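AxyAgu115A (Amphibacillus xylanus NBRC 15112, PDB 6NPS) is a family GH115 alpha-glucuronidase that probably hydrolyses glucuronic acid side groups from arabinoglucuronoxylan. Local coordinates at residues 543-548 and 581-586; 425-430 and 513-518. The protein carries 3 engineered substitutions. One frame throughout, in Å; residues are numbered along the deposited sequence.

Interaction 1: residues 543-548 and 581-586; sequences DRIDHL and LQKMWL
Helix 537-558 and helix 564-596 follow each other in the chain and pack as an antiparallel helical hairpin. Their segments 543-548 and 581-586 have axes 10.3 Å apart at closest approach and run at 145° to each other. Ile545 has the largest share of the contact. Its CG1 branch is anti to the carbonyl carbon, and chi2 of 172° extends it straight at the partner helix. The tip of that branch, Ile545 CD1, lands 3.8 Å from Gln582 CB. Ile545 CD1 also meets Leu586 CD1 at 3.9 Å, methyl to methyl. The second branch, Ile545 CG2, lies 4.1 Å from Lys583 CB. CG2 rests against the root of the Lys583 chain, while CD1 reaches past Lys583 N to Gln582 and Leu586. Gln582 offers just its CB here. Its chain bends at chi2 (-86°), and the amide turns away to give NE2 to Arg520 O. Lys583 is fully extended and crosses Asp546 at about a right angle. Asp546 OD2 lies 3.6 Å from Lys583 CE and 3.7 Å from Lys583 NZ, a long salt bridge. Leu541 and Leu542 of the first helix also touch Leu586. Between these segments the packing is mainly apolar, with Ile545 set against Gln582 CB, the root of Lys583 and Leu586. The long Asp546-Lys583 pair lies at the border of this apolar patch, where its attraction is likely to be loose and partly screened.

Interaction 2: residues 425-430 and 513-518; sequences SSYLPK and YTKIAH
Tyr427 lays one face of its ring over the backbone of Lys515, whose CA is 4.0 Å from the ring centroid in a CH-pi contact. Pro429 CD covers the opposite face. Thr514 OG1 sits at the ring edge, 3.4 Å from Tyr427 CD1. Tyr427 CB lies over the His518 ring, 4.0 Å from its centroid. The ring planes are oblique, at 31°. His518 ND1 donates to Lys515 O at 2.7 Å, nearly straight at 166° and in the ring plane. This bond fixes the ring's rotation, with chi1 off any staggered position. A water bridges Leu428 N, at the start of helix 428-440, and Thr514 OG1, which also bonds Leu510 O. The alkyl chain of Lys515 runs alongside the tyrosine. Tyr427 OH bonds Gly822 O, and Lys515 NZ bonds Gly824 O as well as Gly822 O. An alanine in place of Tyr427 would remove the ring and its bond to Gly822 O, and would probably loosen the packing on Lys515 and His518. Helix 428-440 is the crossover between barrel strands 405-410 and 446-450. The residues leading into it, up to N-cap residue Tyr427, rest on helix 500-519, while the loop between strands 814-821 and 828-833 receives Tyr427 and Lys515.

Going from the N terminus, residues 425-430 come first, in the loop that leads from barrel strand 405-410 into helix 428-440 and in that helix's first turn. The chain then passes strand 446-450 and several helices before helix 500-519 returns to them, and interaction 2 closes this loop of 82 residues. Interaction 1 opens later and closes a shorter loop of 32 residues, mostly helical. The two are in series and neither nest nor cross. Their centres are 15 Å apart. Ile516 joins them: it points away from 425-430 and packs on Arg544, Leu548 and Gln582. Helix 500-519 thus lies between the barrel crossover helix 428-440 and the hairpin of helices 537-558 and 564-596.

Interaction 1: residues 543-548 and 581-586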
# COMPACT_ATOMS: atom_id res chain seq x y z
N ASP A 543 5.38 -21.62 12.54
CA ASP A 543 5.98 -22.86 13.02
C ASP A 543 5.02 -23.64 13.91
O ASP A 543 4.96 -24.87 13.82
CB ASP A 543 7.27 -22.56 13.78
CG ASP A 543 8.37 -22.06 12.86
OD1 ASP A 543 8.28 -22.32 11.64
OD2 ASP A 543 9.31 -21.41 13.37
N ARG A 544 4.27 -22.96 14.79
CA ARG A 544 3.20 -23.62 15.55
C ARG A 544 2.16 -24.25 14.65
O ARG A 544 1.72 -25.39 14.87
CB ARG A 544 2.53 -22.60 16.49
CG ARG A 544 3.24 -22.42 17.82
CD ARG A 544 2.83 -21.14 18.53
NE ARG A 544 1.48 -21.21 19.08
CZ ARG A 544 0.67 -20.16 19.23
NH1 ARG A 544 1.09 -18.95 18.86
NH2 ARG A 544 -0.54 -20.31 19.75
N ILE A 545 1.69 -23.50 13.64
CA ILE A 545 0.71 -24.02 12.70
C ILE A 545 1.26 -25.24 11.97
O ILE A 545 0.55 -26.24 11.80
CB ILE A 545 0.30 -22.92 11.70
CG1 ILE A 545 -0.54 -21.88 12.42
CG2 ILE A 545 -0.40 -23.53 10.48
CD1 ILE A 545 -0.85 -20.60 11.56
N ASP A 546 2.51 -25.17 11.50
CA ASP A 546 3.05 -26.33 10.80
C ASP A 546 3.17 -27.52 11.75
O ASP A 546 2.93 -28.66 11.34
CB ASP A 546 4.40 -25.98 10.15
CG ASP A 546 4.24 -25.04 8.92
OD1 ASP A 546 5.24 -24.39 8.55
OD2 ASP A 546 3.13 -24.94 8.32
N HIS A 547 3.47 -27.29 13.02
CA HIS A 547 3.50 -28.41 13.95
C HIS A 547 2.11 -29.03 14.10
O HIS A 547 1.94 -30.25 14.03
CB HIS A 547 4.02 -27.92 15.31
CG HIS A 547 3.89 -28.94 16.40
ND1 HIS A 547 4.56 -30.13 16.38
CD2 HIS A 547 3.13 -28.96 17.52
CE1 HIS A 547 4.23 -30.85 17.44
NE2 HIS A 547 3.36 -30.15 18.15
N LEU A 548 1.08 -28.18 14.29
CA LEU A 548 -0.29 -28.68 14.47
C LEU A 548 -0.84 -29.37 13.21
O LEU A 548 -1.44 -30.44 13.30
CB LEU A 548 -1.21 -27.51 14.91
CG LEU A 548 -0.82 -26.92 16.28
CD1 LEU A 548 -1.55 -25.64 16.58
CD2 LEU A 548 -1.00 -27.95 17.41
N LEU A 581 -6.17 -21.36 6.88
CA LEU A 581 -6.52 -19.98 6.54
C LEU A 581 -5.57 -18.98 7.20
O LEU A 581 -5.18 -17.99 6.57
CB LEU A 581 -7.95 -19.70 7.01
CG LEU A 581 -8.44 -18.28 6.67
CD1 LEU A 581 -9.94 -18.41 6.46
CD2 LEU A 581 -8.20 -17.33 7.85
N GLN A 582 -5.24 -19.19 8.49
CA GLN A 582 -4.25 -18.33 9.15
C GLN A 582 -2.92 -18.37 8.39
O GLN A 582 -2.32 -17.33 8.09
CB GLN A 582 -4.04 -18.76 10.60
CG GLN A 582 -5.28 -18.74 11.47
CD GLN A 582 -5.52 -17.38 12.08
OE1 GLN A 582 -4.57 -16.62 12.31
NE2 GLN A 582 -6.78 -17.05 12.34
N LYS A 583 -2.46 -19.58 8.06
CA LYS A 583 -1.18 -19.75 7.38
C LYS A 583 -1.16 -19.01 6.05
O LYS A 583 -0.16 -18.37 5.69
CB LYS A 583 -0.93 -21.23 7.17
CG LYS A 583 0.29 -21.59 6.32
CD LYS A 583 0.36 -23.13 6.25
CE LYS A 583 1.47 -23.66 5.34
NZ LYS A 583 1.18 -25.13 5.13
N MET A 584 -2.25 -19.13 5.29
CA MET A 584 -2.35 -18.47 4.00
C MET A 584 -2.08 -16.98 4.13
O MET A 584 -1.32 -16.41 3.34
CB MET A 584 -3.74 -18.68 3.41
CG MET A 584 -3.93 -17.96 2.07
SD MET A 584 -5.64 -18.25 1.45
CE MET A 584 -6.56 -17.20 2.56
N TRP A 585 -2.72 -16.34 5.10
CA TRP A 585 -2.57 -14.90 5.26
C TRP A 585 -1.19 -14.52 5.80
O TRP A 585 -0.67 -13.46 5.46
CB TRP A 585 -3.65 -14.37 6.19
CG TRP A 585 -5.01 -14.29 5.50
CD1 TRP A 585 -6.14 -14.97 5.84
CD2 TRP A 585 -5.35 -13.44 4.41
NE1 TRP A 585 -7.18 -14.60 5.02
CE2 TRP A 585 -6.72 -13.67 4.12
CE3 TRP A 585 -4.63 -12.50 3.63
CZ2 TRP A 585 -7.40 -13.00 3.09
CZ3 TRP A 585 -5.30 -11.84 2.61
CH2 TRP A 585 -6.68 -12.08 2.35
N LEU A 586 -0.66 -15.31 6.73
CA LEU A 586 0.67 -15.05 7.26
C LEU A 586 1.73 -15.17 6.17
O LEU A 586 2.62 -14.33 6.08
CB LEU A 586 0.97 -16.02 8.41
CG LEU A 586 0.11 -15.80 9.65
CD1 LEU A 586 0.31 -16.99 10.58
CD2 LEU A 586 0.48 -14.55 10.33

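Interaction 2: residues 425-430 and 513-518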
# COMPACT_ATOMS: atom_id res chain seq x y z
N SER A 425 -14.44 -20.43 16.54
CA SER A 425 -13.26 -19.64 16.90
C SER A 425 -13.33 -19.20 18.36
O SER A 425 -12.67 -18.23 18.75
CB SER A 425 -13.12 -18.41 15.98
OG SER A 425 -14.34 -17.66 16.00
N SER A 426 -14.12 -19.90 19.19
CA SER A 426 -14.23 -19.64 20.62
C SER A 426 -13.31 -20.57 21.42
O SER A 426 -12.94 -21.67 21.00
CB SER A 426 -15.67 -19.79 21.10
OG SER A 426 -16.53 -18.95 20.30
N TYR A 427 -12.95 -20.10 22.60
CA TYR A 427 -11.82 -20.66 23.35
C TYR A 427 -12.28 -20.89 24.78
O TYR A 427 -12.74 -19.95 25.42
CB TYR A 427 -10.66 -19.66 23.26
CG TYR A 427 -9.33 -20.06 23.88
CD1 TYR A 427 -8.70 -21.22 23.52
CD2 TYR A 427 -8.71 -19.22 24.81
CE1 TYR A 427 -7.45 -21.59 24.14
CE2 TYR A 427 -7.50 -19.55 25.40
CZ TYR A 427 -6.86 -20.72 25.05
OH TYR A 427 -5.66 -21.03 25.65
N LEU A 428 -12.15 -22.12 25.28
CA LEU A 428 -12.75 -22.45 26.58
C LEU A 428 -12.33 -21.55 27.72
O LEU A 428 -13.21 -21.15 28.51
CB LEU A 428 -12.47 -23.92 26.93
CG LEU A 428 -13.13 -24.97 26.02
CD1 LEU A 428 -13.21 -26.34 26.75
CD2 LEU A 428 -14.53 -24.58 25.51
N PRO A 429 -11.05 -21.18 27.88
CA PRO A 429 -10.69 -20.29 29.00
C PRO A 429 -11.45 -18.99 29.04
O PRO A 429 -11.79 -18.50 30.12
CB PRO A 429 -9.18 -20.04 28.77
CG PRO A 429 -8.72 -21.33 28.14
CD PRO A 429 -9.85 -21.72 27.20
N LYS A 430 -11.69 -18.40 27.86
CA LYS A 430 -12.46 -17.18 27.79
C LYS A 430 -13.92 -17.42 28.15
O LYS A 430 -14.53 -16.65 28.91
CB LYS A 430 -12.35 -16.61 26.38
CG LYS A 430 -13.29 -15.44 26.06
CD LYS A 430 -12.78 -14.15 26.61
CE LYS A 430 -13.65 -12.96 26.13
NZ LYS A 430 -13.21 -12.36 24.84
N TYR A 513 -5.80 -24.95 17.87
CA TYR A 513 -6.49 -24.15 16.87
C TYR A 513 -7.41 -23.11 17.53
O TYR A 513 -7.54 -21.98 17.02
CB TYR A 513 -7.26 -25.05 15.88
CG TYR A 513 -8.73 -25.33 16.18
CD1 TYR A 513 -9.71 -24.38 15.91
CD2 TYR A 513 -9.14 -26.58 16.67
CE1 TYR A 513 -11.07 -24.64 16.17
CE2 TYR A 513 -10.52 -26.85 16.94
CZ TYR A 513 -11.46 -25.86 16.68
OH TYR A 513 -12.82 -26.12 16.95
N THR A 514 -8.02 -23.44 18.68
CA THR A 514 -8.97 -22.48 19.24
C THR A 514 -8.27 -21.26 19.83
O THR A 514 -8.82 -20.14 19.76
CB THR A 514 -9.90 -23.13 20.30
OG1 THR A 514 -9.15 -23.78 21.36
CG2 THR A 514 -10.88 -24.12 19.67
N LYS A 515 -7.07 -21.44 20.40
CA LYS A 515 -6.30 -20.28 20.85
C LYS A 515 -5.96 -19.34 19.68
O LYS A 515 -6.16 -18.13 19.77
CB LYS A 515 -4.99 -20.70 21.56
CG LYS A 515 -4.45 -19.45 22.29
CD LYS A 515 -3.26 -19.65 23.13
CE LYS A 515 -2.75 -18.29 23.67
NZ LYS A 515 -3.30 -17.85 24.96
N ILE A 516 -5.46 -19.90 18.59
CA ILE A 516 -5.09 -19.09 17.42
C ILE A 516 -6.33 -18.45 16.76
O ILE A 516 -6.35 -17.25 16.46
CB ILE A 516 -4.28 -19.94 16.44
CG1 ILE A 516 -2.93 -20.30 17.08
CG2 ILE A 516 -4.11 -19.19 15.08
CD1 ILE A 516 -2.41 -21.61 16.55
N ALA A 517 -7.41 -19.22 16.56
CA ALA A 517 -8.61 -18.65 15.97
C ALA A 517 -9.19 -17.53 16.82
O ALA A 517 -9.69 -16.53 16.28
CB ALA A 517 -9.71 -19.71 15.76
N HIS A 518 -9.14 -17.66 18.11
CA HIS A 518 -9.66 -16.66 18.95
C HIS A 518 -8.85 -15.41 18.94
O HIS A 518 -9.34 -14.41 19.25
CB HIS A 518 -10.07 -17.22 20.31
CG HIS A 518 -9.24 -16.75 21.44
ND1 HIS A 518 -7.91 -17.02 21.52
CD2 HIS A 518 -9.56 -16.06 22.54
CE1 HIS A 518 -7.43 -16.49 22.62
NE2 HIS A 518 -8.42 -15.90 23.26
O HOH W 1 -10.81 -24.25 23.52